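Local coordinates for protein peptidoglycan D,D-transpeptidase MrdA (Pseudomonas aeruginosa, PDB 7KIS) that probably cross-links the peptide stems of peptidoglycan during cell-wall synthesis, and is held here in complex with the diazabicyclooctane inhibitor WCK 5153, at residues S285-D290 with Y315-R320; S531-A536 with V602-L607; V180-E185 with T199-K204; R400-M405 with M426-W431; K245-S250 with K482-Q487. All blocks are in the same frame, centred on the assembly; numbering follows the deposited sequence.

Contact 1. Residues S285-D290 with Y315-R320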
# COMPACT_ATOMS: atom_id res chain seq x y z
N SER A 285 4.29 -0.82 9.13
CA SER A 285 3.34 -0.03 9.91
C SER A 285 3.95 0.28 11.27
O SER A 285 4.32 -0.63 12.01
CB SER A 285 2.01 -0.77 10.08
OG SER A 285 1.04 0.05 10.70
N GLN A 286 4.07 1.58 11.59
CA GLN A 286 4.72 2.09 12.79
C GLN A 286 3.70 2.74 13.71
O GLN A 286 2.78 3.42 13.23
CB GLN A 286 5.81 3.10 12.42
CG GLN A 286 7.05 3.05 13.31
CD GLN A 286 7.85 1.77 13.14
OE1 GLN A 286 7.65 1.02 12.19
NE2 GLN A 286 8.77 1.52 14.07
N PRO A 287 3.82 2.58 15.04
CA PRO A 287 4.86 1.83 15.78
C PRO A 287 4.67 0.32 15.71
O PRO A 287 3.75 -0.15 15.04
CB PRO A 287 4.69 2.34 17.21
CG PRO A 287 3.27 2.73 17.31
CD PRO A 287 2.91 3.28 15.96
N SER A 288 5.54 -0.43 16.39
CA SER A 288 5.50 -1.88 16.35
C SER A 288 5.17 -2.45 17.73
O SER A 288 4.90 -1.73 18.69
CB SER A 288 6.84 -2.43 15.87
OG SER A 288 7.20 -1.93 14.59
N TYR A 289 5.16 -3.78 17.79
CA TYR A 289 5.00 -4.52 19.03
C TYR A 289 5.66 -5.88 18.85
O TYR A 289 5.86 -6.35 17.73
CB TYR A 289 3.53 -4.65 19.45
CG TYR A 289 2.62 -5.35 18.46
CD1 TYR A 289 2.51 -6.73 18.44
CD2 TYR A 289 1.84 -4.62 17.57
CE1 TYR A 289 1.67 -7.37 17.55
CE2 TYR A 289 1.00 -5.25 16.67
CZ TYR A 289 0.92 -6.63 16.67
OH TYR A 289 0.08 -7.26 15.78
N ASP A 290 6.00 -6.52 19.97
CA ASP A 290 6.58 -7.86 19.92
C ASP A 290 5.47 -8.89 19.75
O ASP A 290 4.63 -9.02 20.64
CB ASP A 290 7.39 -8.15 21.18
CG ASP A 290 8.35 -9.31 21.01
OD1 ASP A 290 8.22 -10.06 20.01
OD2 ASP A 290 9.23 -9.48 21.87
N TYR A 315 -2.57 -0.72 15.58
CA TYR A 315 -3.25 -0.26 14.37
C TYR A 315 -2.42 -0.65 13.16
O TYR A 315 -1.30 -0.15 12.98
CB TYR A 315 -3.47 1.25 14.43
CG TYR A 315 -4.61 1.74 13.55
CD1 TYR A 315 -5.93 1.44 13.87
CD2 TYR A 315 -4.36 2.49 12.41
CE1 TYR A 315 -6.97 1.89 13.08
CE2 TYR A 315 -5.40 2.94 11.61
CZ TYR A 315 -6.70 2.64 11.95
OH TYR A 315 -7.73 3.08 11.16
N ASN A 316 -2.95 -1.53 12.32
CA ASN A 316 -2.32 -1.87 11.05
C ASN A 316 -2.68 -0.77 10.05
O ASN A 316 -3.68 -0.85 9.34
CB ASN A 316 -2.77 -3.25 10.56
CG ASN A 316 -1.84 -3.83 9.52
OD1 ASN A 316 -1.28 -3.11 8.69
ND2 ASN A 316 -1.67 -5.15 9.55
N ARG A 317 -1.84 0.26 10.01
CA ARG A 317 -2.12 1.43 9.18
C ARG A 317 -2.08 1.12 7.69
O ARG A 317 -2.69 1.85 6.90
CB ARG A 317 -1.12 2.55 9.50
CG ARG A 317 -0.95 2.79 10.99
CD ARG A 317 -0.08 4.01 11.27
NE ARG A 317 -0.57 4.79 12.40
CZ ARG A 317 -0.40 4.45 13.67
NH1 ARG A 317 0.25 3.33 13.98
NH2 ARG A 317 -0.87 5.22 14.64
N VAL A 318 -1.40 0.05 7.29
CA VAL A 318 -1.36 -0.32 5.87
C VAL A 318 -2.72 -0.83 5.42
O VAL A 318 -3.19 -0.51 4.32
CB VAL A 318 -0.25 -1.35 5.62
CG1 VAL A 318 -0.38 -1.94 4.22
CG2 VAL A 318 1.12 -0.72 5.80
N LEU A 319 -3.38 -1.62 6.26
CA LEU A 319 -4.60 -2.34 5.87
C LEU A 319 -5.87 -1.64 6.31
O LEU A 319 -6.84 -1.59 5.54
CB LEU A 319 -4.57 -3.76 6.43
CG LEU A 319 -3.37 -4.60 6.01
CD1 LEU A 319 -3.57 -6.06 6.39
CD2 LEU A 319 -3.14 -4.46 4.52
N ARG A 320 -5.91 -1.12 7.54
CA ARG A 320 -7.10 -0.47 8.07
C ARG A 320 -6.90 1.02 8.30
O ARG A 320 -7.77 1.67 8.90
CB ARG A 320 -7.53 -1.16 9.37
CG ARG A 320 -7.75 -2.66 9.20
CD ARG A 320 -7.93 -3.35 10.54
NE ARG A 320 -7.92 -4.80 10.39
CZ ARG A 320 -6.83 -5.55 10.46
NH1 ARG A 320 -5.65 -4.99 10.68
NH2 ARG A 320 -6.91 -6.87 10.32
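Ser285 and Arg317 meet where strand 280-286, an outermost strand of the five-stranded antiparallel sheet of the penicillin-binding transpeptidase domain, runs out beside a short, weakly bonded helix at about 317-320. The tight part is the buried hydroxyl of Ser285. Its OG lies anti to the backbone N (chi1 -173°), where it accepts a hydrogen bond from Arg317 N at 3.0 Å, with 151° at the hydrogen. The same oxygen, Ser285 OG, rests against the start of the arginine side chain, 3.4 Å from Arg317 CG. Next to it Val318 CG2 comes to 4.4 Å from Ser285 CB, and the valine packs on through Ala269 and Val271 of strand 268-273, which seats the helical turn on the sheet. Just before the turn, Asn316 forms the centre of an inverse gamma turn.

The looser side begins past the serine. Gln286 points away from 315-320 and lies against Glu260 and Leu263 of helix 253-263, and a cis peptide leads into the partly exposed Pro287. The arginine chain passes here, but its head is held by other groups: NE forms a salt bridge with Glu586, while NH2 and NH1 donate to the carbonyls of Asp311 and Arg312. Tyr315 CB lies over one face of the guanidinium, offset toward its rim. Pro287 crosses the arginine at about a right angle, its CD 3.3 Å from Arg317 NH1.

Contact 2. Residues S531-A536 with V602-L607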
# COMPACT_ATOMS: atom_id res chain seq x y z
N SER A 531 19.86 11.95 -6.23
CA SER A 531 19.47 10.65 -6.75
C SER A 531 20.45 10.18 -7.82
O SER A 531 21.00 10.98 -8.58
CB SER A 531 18.05 10.70 -7.33
OG SER A 531 17.68 9.44 -7.86
N ALA A 532 20.65 8.86 -7.86
CA ALA A 532 21.45 8.21 -8.89
C ALA A 532 20.58 7.54 -9.95
O ALA A 532 21.12 6.89 -10.85
CB ALA A 532 22.39 7.18 -8.26
N TYR A 533 19.26 7.68 -9.85
CA TYR A 533 18.34 7.06 -10.79
C TYR A 533 17.13 7.96 -10.93
O TYR A 533 16.82 8.76 -10.05
CB TYR A 533 17.93 5.66 -10.34
CG TYR A 533 17.52 5.59 -8.88
CD1 TYR A 533 18.44 5.27 -7.90
CD2 TYR A 533 16.22 5.87 -8.49
CE1 TYR A 533 18.08 5.22 -6.57
CE2 TYR A 533 15.84 5.81 -7.16
CZ TYR A 533 16.78 5.49 -6.20
OH TYR A 533 16.42 5.43 -4.88
N LEU A 534 16.43 7.81 -12.06
CA LEU A 534 15.24 8.62 -12.30
C LEU A 534 14.09 8.10 -11.45
O LEU A 534 13.84 6.90 -11.38
CB LEU A 534 14.88 8.60 -13.78
CG LEU A 534 15.85 9.35 -14.70
CD1 LEU A 534 15.34 9.37 -16.13
CD2 LEU A 534 16.08 10.77 -14.18
N ILE A 535 13.38 9.02 -10.81
CA ILE A 535 12.25 8.70 -9.95
C ILE A 535 11.01 9.33 -10.54
O ILE A 535 10.97 10.55 -10.75
CB ILE A 535 12.47 9.18 -8.50
CG1 ILE A 535 13.73 8.55 -7.91
CG2 ILE A 535 11.25 8.87 -7.65
CD1 ILE A 535 14.33 9.34 -6.77
N ALA A 536 10.00 8.51 -10.82
CA ALA A 536 8.70 9.00 -11.30
C ALA A 536 7.73 8.90 -10.12
O ALA A 536 7.11 7.86 -9.89
CB ALA A 536 8.23 8.21 -12.51
N VAL A 602 14.03 4.33 0.97
CA VAL A 602 13.55 2.98 0.70
C VAL A 602 13.95 2.53 -0.70
O VAL A 602 14.40 1.40 -0.90
CB VAL A 602 12.03 2.90 0.92
CG1 VAL A 602 11.50 1.54 0.50
CG2 VAL A 602 11.68 3.20 2.37
N MET A 603 13.78 3.41 -1.69
CA MET A 603 14.18 3.06 -3.05
C MET A 603 15.69 2.91 -3.17
O MET A 603 16.17 2.09 -3.97
CB MET A 603 13.67 4.11 -4.04
CG MET A 603 12.17 4.00 -4.33
SD MET A 603 11.58 5.23 -5.51
CE MET A 603 12.51 6.67 -4.99
N ASP A 604 16.46 3.68 -2.41
CA ASP A 604 17.92 3.56 -2.45
C ASP A 604 18.37 2.19 -1.98
O ASP A 604 19.22 1.55 -2.61
CB ASP A 604 18.57 4.66 -1.60
CG ASP A 604 19.03 5.84 -2.42
OD1 ASP A 604 18.75 5.87 -3.64
OD2 ASP A 604 19.67 6.75 -1.85
N ALA A 605 17.81 1.72 -0.86
CA ALA A 605 18.23 0.44 -0.29
C ALA A 605 17.99 -0.72 -1.24
O ALA A 605 18.70 -1.73 -1.18
CB ALA A 605 17.52 0.20 1.04
N TRP A 606 16.99 -0.60 -2.12
CA TRP A 606 16.68 -1.67 -3.07
C TRP A 606 17.50 -1.59 -4.35
O TRP A 606 17.78 -2.63 -4.96
CB TRP A 606 15.19 -1.65 -3.41
CG TRP A 606 14.73 -2.83 -4.21
CD1 TRP A 606 14.44 -2.86 -5.54
CD2 TRP A 606 14.52 -4.16 -3.73
NE1 TRP A 606 14.05 -4.12 -5.92
CE2 TRP A 606 14.09 -4.94 -4.82
CE3 TRP A 606 14.64 -4.77 -2.47
CZ2 TRP A 606 13.80 -6.30 -4.70
CZ3 TRP A 606 14.34 -6.12 -2.36
CH2 TRP A 606 13.92 -6.87 -3.47
N LEU A 607 17.89 -0.39 -4.77
CA LEU A 607 18.54 -0.20 -6.06
C LEU A 607 20.04 0.04 -5.95
O LEU A 607 20.78 -0.28 -6.89
CB LEU A 607 17.92 0.98 -6.81
CG LEU A 607 16.76 0.74 -7.77
CD1 LEU A 607 15.69 -0.14 -7.15
CD2 LEU A 607 16.16 2.07 -8.21
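Tyr533 reaches from a loop to helix 591-607 and meets Met603, Asp604 and Leu607 along one side of it. From CB, which points at the helix, chi1 of 47° sets CG between the backbone N and the carbonyl carbon. The ring that follows is covered on both faces. Leu607 CD2 sits 3.7 Å from the centroid of the Tyr533 ring, 5° off the normal, a CH-pi contact over the middle of one face, while Ser531 OG lies over the centre of the opposite face. Farther out, the two edges differ: Tyr533 CE2 is 4.1 Å from Met603 CE, whereas CE1 lies beside the carboxylate of Asp604. At the tip, Tyr533 OH donates to Asp604 OD1 at 2.7 Å, meeting that oxygen on its anti side and 35° out of the carboxylate plane. Asp604 OD2 is paired with Lys600, one turn earlier. The methionine chain bends at its last torsion, which places Met603 CE 3.7 Å from Ile535 CG2. Tyr533, Met603 and Leu607 pack between the end of helix 591-607 and the loop leading into outermost strand 536-541, all three on Ala572 of strand 566-572, Met603 and Leu607 also on Ile579 of strand 579-585.

Contact 3. Residues V180-E185 with T199-K204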
# COMPACT_ATOMS: atom_id res chain seq x y z
N VAL A 180 0.36 -15.81 16.48
CA VAL A 180 -0.57 -16.84 16.89
C VAL A 180 -0.78 -16.71 18.40
O VAL A 180 0.00 -16.06 19.10
CB VAL A 180 -0.08 -18.27 16.53
CG1 VAL A 180 -0.17 -18.49 15.03
CG2 VAL A 180 1.34 -18.49 17.02
N GLY A 181 -1.85 -17.32 18.89
CA GLY A 181 -2.17 -17.29 20.31
C GLY A 181 -3.02 -18.49 20.65
O GLY A 181 -3.35 -19.31 19.78
N ARG A 182 -3.37 -18.60 21.93
CA ARG A 182 -4.20 -19.72 22.35
C ARG A 182 -5.57 -19.63 21.70
O ARG A 182 -6.01 -18.57 21.24
CB ARG A 182 -4.36 -19.73 23.87
CG ARG A 182 -3.07 -19.65 24.67
CD ARG A 182 -3.29 -18.92 25.99
NE ARG A 182 -3.68 -17.52 25.79
CZ ARG A 182 -4.94 -17.08 25.84
NH1 ARG A 182 -5.19 -15.79 25.64
NH2 ARG A 182 -5.94 -17.92 26.08
N ILE A 183 -6.27 -20.76 21.66
CA ILE A 183 -7.55 -20.86 20.98
C ILE A 183 -8.67 -20.52 21.96
O ILE A 183 -8.68 -21.01 23.09
CB ILE A 183 -7.73 -22.25 20.36
CG1 ILE A 183 -6.66 -22.49 19.29
CG2 ILE A 183 -9.12 -22.41 19.76
CD1 ILE A 183 -6.46 -23.94 18.93
N ASN A 184 -9.61 -19.69 21.51
CA ASN A 184 -10.60 -19.08 22.38
C ASN A 184 -11.86 -19.95 22.48
O ASN A 184 -11.89 -21.11 22.05
CB ASN A 184 -10.94 -17.68 21.87
CG ASN A 184 -10.30 -16.59 22.69
OD1 ASN A 184 -9.90 -16.80 23.84
ND2 ASN A 184 -10.19 -15.40 22.11
N GLU A 185 -12.91 -19.38 23.07
CA GLU A 185 -14.18 -20.09 23.20
C GLU A 185 -14.90 -20.22 21.86
O GLU A 185 -15.62 -21.19 21.64
CB GLU A 185 -15.08 -19.37 24.20
CG GLU A 185 -14.76 -19.63 25.66
CD GLU A 185 -15.76 -20.56 26.32
OE1 GLU A 185 -15.34 -21.62 26.82
OE2 GLU A 185 -16.96 -20.23 26.32
N THR A 199 -3.67 -29.45 18.90
CA THR A 199 -3.28 -28.11 18.47
C THR A 199 -4.03 -27.11 19.35
O THR A 199 -5.25 -26.96 19.22
CB THR A 199 -3.59 -27.89 16.99
OG1 THR A 199 -2.76 -28.74 16.20
CG2 THR A 199 -3.34 -26.44 16.61
N HIS A 200 -3.31 -26.45 20.23
CA HIS A 200 -3.89 -25.54 21.21
C HIS A 200 -3.70 -24.07 20.84
O HIS A 200 -4.07 -23.20 21.63
CB HIS A 200 -3.32 -25.83 22.60
CG HIS A 200 -3.79 -27.12 23.18
ND1 HIS A 200 -3.10 -27.81 24.15
CD2 HIS A 200 -4.90 -27.86 22.91
CE1 HIS A 200 -3.77 -28.91 24.46
NE2 HIS A 200 -4.86 -28.97 23.73
N HIS A 201 -3.12 -23.78 19.68
CA HIS A 201 -2.87 -22.41 19.24
C HIS A 201 -3.38 -22.25 17.82
O HIS A 201 -3.52 -23.22 17.07
CB HIS A 201 -1.37 -22.05 19.30
CG HIS A 201 -0.77 -22.14 20.67
ND1 HIS A 201 -1.52 -22.36 21.80
CD2 HIS A 201 0.52 -22.04 21.09
CE1 HIS A 201 -0.73 -22.39 22.86
NE2 HIS A 201 0.51 -22.20 22.45
N ILE A 202 -3.67 -21.00 17.45
CA ILE A 202 -4.26 -20.69 16.15
C ILE A 202 -3.77 -19.33 15.69
O ILE A 202 -3.38 -18.48 16.50
CB ILE A 202 -5.81 -20.72 16.21
CG1 ILE A 202 -6.43 -20.63 14.81
CG2 ILE A 202 -6.33 -19.59 17.08
CD1 ILE A 202 -6.60 -21.96 14.13
N GLY A 203 -3.76 -19.12 14.37
CA GLY A 203 -3.39 -17.83 13.84
C GLY A 203 -4.37 -16.75 14.27
O GLY A 203 -5.59 -16.97 14.29
N LYS A 204 -3.84 -15.58 14.61
CA LYS A 204 -4.67 -14.46 15.04
C LYS A 204 -4.80 -13.39 13.98
O LYS A 204 -5.92 -12.97 13.66
CB LYS A 204 -4.09 -13.86 16.33
CG LYS A 204 -4.02 -14.83 17.49
CD LYS A 204 -5.40 -15.39 17.82
CE LYS A 204 -5.36 -16.27 19.06
NZ LYS A 204 -6.65 -16.97 19.29
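Ile183 lies across the chain of 199-204 just past the last paired residue of its strand. Its CG1 packs on Ile202 CB at 3.7 Å, and its CD1 continues over the backbone of Thr199 and His200. Ile183 N donates to His200 O at 3.3 Å from above the carbonyl plane, and His201 ND1 reaches the same oxygen from the opposite face of that plane. Strands 179-182 and 201-205 pair here as a two-stranded antiparallel ribbon in the dimerisation region of the protein, with Gly181 and Ile202 as a hydrogen-bonded pair: Gly181 N to Ile202 O is 3.1 Å, Ile202 N to Gly181 O 2.9 Å. Lys204 folds back over Gly181, which has no side chain to obstruct it. A bend at chi2 (-58°) turns CD, and the chain then runs extended until Lys204 NZ donates to Arg182 O at 2.6 Å; Glu187 is its salt-bridge partner. Next to Lys204, Val180 CG1 packs on Gly203 CA at 3.5 Å, and the valine also touches Tyr167.

Contact 4. Residues R400-M405 with M426-W431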
# COMPACT_ATOMS: atom_id res chain seq x y z
N ARG A 400 -17.90 8.66 -14.81
CA ARG A 400 -16.76 8.09 -15.50
C ARG A 400 -15.47 8.27 -14.71
O ARG A 400 -14.45 7.66 -15.07
CB ARG A 400 -16.60 8.72 -16.88
CG ARG A 400 -17.81 8.62 -17.78
CD ARG A 400 -17.56 9.29 -19.13
NE ARG A 400 -17.12 10.68 -18.99
CZ ARG A 400 -16.90 11.50 -20.01
NH1 ARG A 400 -17.07 11.08 -21.25
NH2 ARG A 400 -16.51 12.75 -19.79
N LEU A 401 -15.48 9.08 -13.65
CA LEU A 401 -14.32 9.20 -12.77
C LEU A 401 -14.26 8.04 -11.78
O LEU A 401 -13.24 7.36 -11.68
CB LEU A 401 -14.34 10.55 -12.04
CG LEU A 401 -13.24 10.79 -10.99
CD1 LEU A 401 -11.87 10.63 -11.64
CD2 LEU A 401 -13.37 12.17 -10.37
N HIS A 402 -15.35 7.82 -11.04
CA HIS A 402 -15.40 6.69 -10.12
C HIS A 402 -15.16 5.37 -10.83
O HIS A 402 -14.55 4.46 -10.26
CB HIS A 402 -16.75 6.66 -9.40
CG HIS A 402 -17.19 5.30 -8.97
ND1 HIS A 402 -16.83 4.74 -7.76
CD2 HIS A 402 -17.96 4.37 -9.59
CE1 HIS A 402 -17.36 3.54 -7.65
NE2 HIS A 402 -18.05 3.29 -8.75
N ALA A 403 -15.61 5.25 -12.08
CA ALA A 403 -15.39 4.02 -12.84
C ALA A 403 -13.92 3.84 -13.18
O ALA A 403 -13.40 2.71 -13.15
CB ALA A 403 -16.24 4.03 -14.11
N PHE A 404 -13.22 4.93 -13.51
CA PHE A 404 -11.81 4.82 -13.88
C PHE A 404 -10.93 4.57 -12.66
O PHE A 404 -10.06 3.69 -12.69
CB PHE A 404 -11.36 6.08 -14.62
CG PHE A 404 -10.08 5.91 -15.38
CD1 PHE A 404 -8.85 6.06 -14.76
CD2 PHE A 404 -10.10 5.58 -16.73
CE1 PHE A 404 -7.67 5.90 -15.46
CE2 PHE A 404 -8.92 5.42 -17.44
CZ PHE A 404 -7.71 5.58 -16.80
N MET A 405 -11.14 5.33 -11.59
CA MET A 405 -10.35 5.12 -10.38
C MET A 405 -10.65 3.79 -9.71
O MET A 405 -9.84 3.31 -8.91
CB MET A 405 -10.59 6.27 -9.39
CG MET A 405 -10.32 7.65 -9.98
SD MET A 405 -8.60 7.87 -10.47
CE MET A 405 -7.82 8.12 -8.87
N MET A 426 -14.38 4.84 -2.87
CA MET A 426 -14.33 5.66 -4.09
C MET A 426 -15.75 6.13 -4.36
O MET A 426 -16.55 5.37 -4.94
CB MET A 426 -13.77 4.88 -5.27
CG MET A 426 -13.53 5.73 -6.51
SD MET A 426 -12.93 7.37 -6.09
CE MET A 426 -13.21 8.25 -7.63
N PRO A 427 -16.12 7.34 -3.96
CA PRO A 427 -17.53 7.73 -3.98
C PRO A 427 -18.09 7.82 -5.39
O PRO A 427 -17.41 8.19 -6.34
CB PRO A 427 -17.53 9.10 -3.30
CG PRO A 427 -16.15 9.61 -3.45
CD PRO A 427 -15.25 8.41 -3.42
N SER A 428 -19.37 7.47 -5.49
CA SER A 428 -20.10 7.48 -6.75
C SER A 428 -21.46 8.12 -6.49
O SER A 428 -21.80 8.45 -5.35
CB SER A 428 -20.23 6.08 -7.34
OG SER A 428 -21.49 5.50 -7.04
N ARG A 429 -22.25 8.28 -7.55
CA ARG A 429 -23.60 8.82 -7.37
C ARG A 429 -24.50 7.84 -6.64
O ARG A 429 -25.40 8.25 -5.90
CB ARG A 429 -24.20 9.21 -8.72
CG ARG A 429 -25.59 9.83 -8.64
CD ARG A 429 -26.09 10.30 -9.99
NE ARG A 429 -25.01 10.73 -10.88
CZ ARG A 429 -24.64 12.00 -11.03
NH1 ARG A 429 -23.65 12.30 -11.86
NH2 ARG A 429 -25.25 12.96 -10.35
N GLU A 430 -24.29 6.53 -6.84
CA GLU A 430 -25.10 5.54 -6.15
C GLU A 430 -24.77 5.45 -4.66
O GLU A 430 -25.66 5.20 -3.85
CB GLU A 430 -24.94 4.18 -6.82
CG GLU A 430 -24.96 4.21 -8.34
CD GLU A 430 -26.36 4.37 -8.92
OE1 GLU A 430 -27.12 5.24 -8.46
OE2 GLU A 430 -26.69 3.62 -9.87
N TRP A 431 -23.50 5.64 -4.29
CA TRP A 431 -23.12 5.56 -2.88
C TRP A 431 -23.79 6.65 -2.06
O TRP A 431 -24.33 6.40 -0.98
CB TRP A 431 -21.60 5.64 -2.73
CG TRP A 431 -21.16 5.91 -1.32
CD1 TRP A 431 -20.98 4.99 -0.33
CD2 TRP A 431 -20.86 7.19 -0.74
NE1 TRP A 431 -20.59 5.61 0.83
CE2 TRP A 431 -20.50 6.96 0.60
CE3 TRP A 431 -20.85 8.50 -1.23
CZ2 TRP A 431 -20.14 8.00 1.46
CZ3 TRP A 431 -20.50 9.52 -0.37
CH2 TRP A 431 -20.15 9.27 0.96
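The N-cap of helix 429-435, Ser428, packs against His402 of helix 398-407, within the helical part of the transpeptidase domain. The serine works with two different groups. Its OG accepts from Glu430 N at 3.0 Å and, weakly, from Trp431 N, capping the first turn, while its CB lies over the face of the imidazole: Ser428 CB stands 3.5 Å from the centroid of the His402 ring, 9° off the normal, a CH-pi contact. The ring also has a partner at its edge. With CG anti to the backbone N (chi1 152°), His402 leans out from its helix toward the chain before the cap, and ND1 gives a weak hydrogen bond to Met426 O at 2.9 Å, near the ring plane but with only 130° at the hydrogen. Met426 runs past the histidine in the opposite direction and brings its sulfur and methyl onto helix 398-407. That helix is backed by helix 330-340, through Phe404 on Leu335 and Met405 on Ala332; the Met405 side chain is about 11 Å from that of Ser327, the predicted acyl-ester serine. The Met426 methyl CE touches His402 CA and, also at 3.7 Å, Met405 CB.

Contact 5. Residues K245-S250 with K482-Q487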
# COMPACT_ATOMS: atom_id res chain seq x y z
N LYS A 245 2.39 -26.56 5.69
CA LYS A 245 3.10 -26.11 4.50
C LYS A 245 3.92 -24.88 4.82
O LYS A 245 3.49 -23.98 5.55
CB LYS A 245 2.11 -25.80 3.38
CG LYS A 245 1.53 -27.03 2.69
CD LYS A 245 0.53 -26.64 1.62
CE LYS A 245 -0.55 -27.70 1.46
NZ LYS A 245 -1.69 -27.20 0.65
N ASP A 246 5.13 -24.84 4.27
CA ASP A 246 6.04 -23.73 4.50
C ASP A 246 5.78 -22.61 3.51
O ASP A 246 5.52 -22.86 2.33
CB ASP A 246 7.49 -24.21 4.41
CG ASP A 246 7.75 -25.44 5.26
OD1 ASP A 246 7.08 -25.58 6.31
OD2 ASP A 246 8.61 -26.26 4.89
N ILE A 247 5.84 -21.38 3.99
CA ILE A 247 5.51 -20.20 3.21
C ILE A 247 6.75 -19.34 3.08
O ILE A 247 7.43 -19.07 4.07
CB ILE A 247 4.36 -19.40 3.84
CG1 ILE A 247 3.09 -20.25 3.91
CG2 ILE A 247 4.10 -18.12 3.06
CD1 ILE A 247 1.97 -19.55 4.60
N VAL A 248 7.04 -18.91 1.86
CA VAL A 248 8.12 -17.98 1.57
C VAL A 248 7.47 -16.64 1.27
O VAL A 248 6.63 -16.53 0.37
CB VAL A 248 8.99 -18.45 0.40
CG1 VAL A 248 10.27 -17.64 0.33
CG2 VAL A 248 9.28 -19.93 0.52
N LEU A 249 7.85 -15.61 2.03
CA LEU A 249 7.23 -14.31 1.85
C LEU A 249 7.98 -13.51 0.79
O LEU A 249 9.16 -13.74 0.53
CB LEU A 249 7.19 -13.53 3.16
CG LEU A 249 6.45 -14.15 4.34
CD1 LEU A 249 6.66 -13.31 5.59
CD2 LEU A 249 4.96 -14.30 4.04
N SER A 250 7.27 -12.56 0.19
CA SER A 250 7.87 -11.68 -0.79
C SER A 250 8.73 -10.60 -0.16
O SER A 250 9.57 -10.01 -0.85
CB SER A 250 6.79 -11.02 -1.65
OG SER A 250 5.74 -11.94 -1.93
N LYS A 482 5.06 -15.44 -1.43
CA LYS A 482 5.69 -15.67 -2.73
C LYS A 482 5.39 -17.08 -3.23
O LYS A 482 5.00 -17.27 -4.39
CB LYS A 482 7.19 -15.42 -2.65
CG LYS A 482 7.84 -15.15 -4.00
CD LYS A 482 9.25 -14.60 -3.84
CE LYS A 482 10.02 -14.64 -5.15
NZ LYS A 482 9.33 -13.87 -6.23
N THR A 483 5.59 -18.08 -2.37
CA THR A 483 5.29 -19.47 -2.70
C THR A 483 4.61 -20.13 -1.51
O THR A 483 4.86 -19.79 -0.35
CB THR A 483 6.55 -20.28 -3.06
OG1 THR A 483 7.18 -20.74 -1.86
CG2 THR A 483 7.54 -19.46 -3.87
N ILE A 484 3.74 -21.09 -1.82
CA ILE A 484 3.13 -21.96 -0.82
C ILE A 484 3.52 -23.39 -1.17
O ILE A 484 3.16 -23.89 -2.24
CB ILE A 484 1.60 -21.81 -0.77
CG1 ILE A 484 1.21 -20.33 -0.74
CG2 ILE A 484 1.03 -22.54 0.43
CD1 ILE A 484 1.43 -19.68 0.60
N ASP A 485 4.26 -24.04 -0.27
CA ASP A 485 4.79 -25.38 -0.47
C ASP A 485 5.74 -25.46 -1.66
O ASP A 485 5.95 -26.53 -2.23
CB ASP A 485 3.67 -26.42 -0.61
CG ASP A 485 4.01 -27.74 0.06
OD1 ASP A 485 4.85 -27.74 0.98
OD2 ASP A 485 3.44 -28.78 -0.34
N GLY A 486 6.32 -24.32 -2.06
CA GLY A 486 7.27 -24.26 -3.15
C GLY A 486 6.72 -23.79 -4.48
O GLY A 486 7.48 -23.73 -5.45
N GLN A 487 5.43 -23.45 -4.56
CA GLN A 487 4.84 -22.94 -5.78
C GLN A 487 4.07 -21.66 -5.49
O GLN A 487 3.40 -21.56 -4.45
CB GLN A 487 3.91 -23.97 -6.44
CG GLN A 487 3.07 -24.80 -5.49
CD GLN A 487 2.51 -26.03 -6.16
OE1 GLN A 487 3.03 -26.49 -7.18
NE2 GLN A 487 1.43 -26.57 -5.61
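Val248 O takes two backbone donors from the neighbouring strand: Lys482 N at 2.6 Å and, more weakly, Thr483 N at 3.3 Å. The pairing runs on with Val248 N to Thr483 O at 3.2 Å and Asp485 N to Asp246 O at 3.1 Å. On one face of the sheet Val248 CG2 rests on Thr483 OG1, the two side chains side by side; on the other Ile247 CG1 meets Ile484 CD1 at 3.7 Å, and both isoleucines touch Tyr211. Beyond, Lys245 crosses Asp485 at about a right angle, aliphatic CG against the carboxylate carbon, with Lys245 NZ still 5.5 Å from Asp485 OD2. Lys482 sends its own NZ to Asp279 in a salt bridge. After Ile484 the chain reverses through a type I' turn to Gln487. Lys482 and Thr483 both facing Val248 make a classic beta bulge, here in outermost strand 481-484 of a mixed sheet which, through 247-249, adjoins strand 71-72 and the strands 78-84 and 163-166 beyond it.

From the N terminus, contact 3 closes first, a short loop of 13 intervening residues in the dimerisation region. Contact 5 opens next and closes last but one: its segments lie 232 residues apart, joining strand 247-249 to strand 481-484 beside the N-terminal strands. Nested within that long excursion are contact 1, which sets a helical turn against an outermost strand of the transpeptidase sheet, and then contact 4, which joins helix 398-407 to the chain leading into helix 429-435 of the same domain; these two follow one another in series. Contact 2 comes after contact 5 has closed and ties helix 591-607 to the loop before strand 536-541. None cross. Contacts 2 and 5 approach to about 6 Å between nearest atoms.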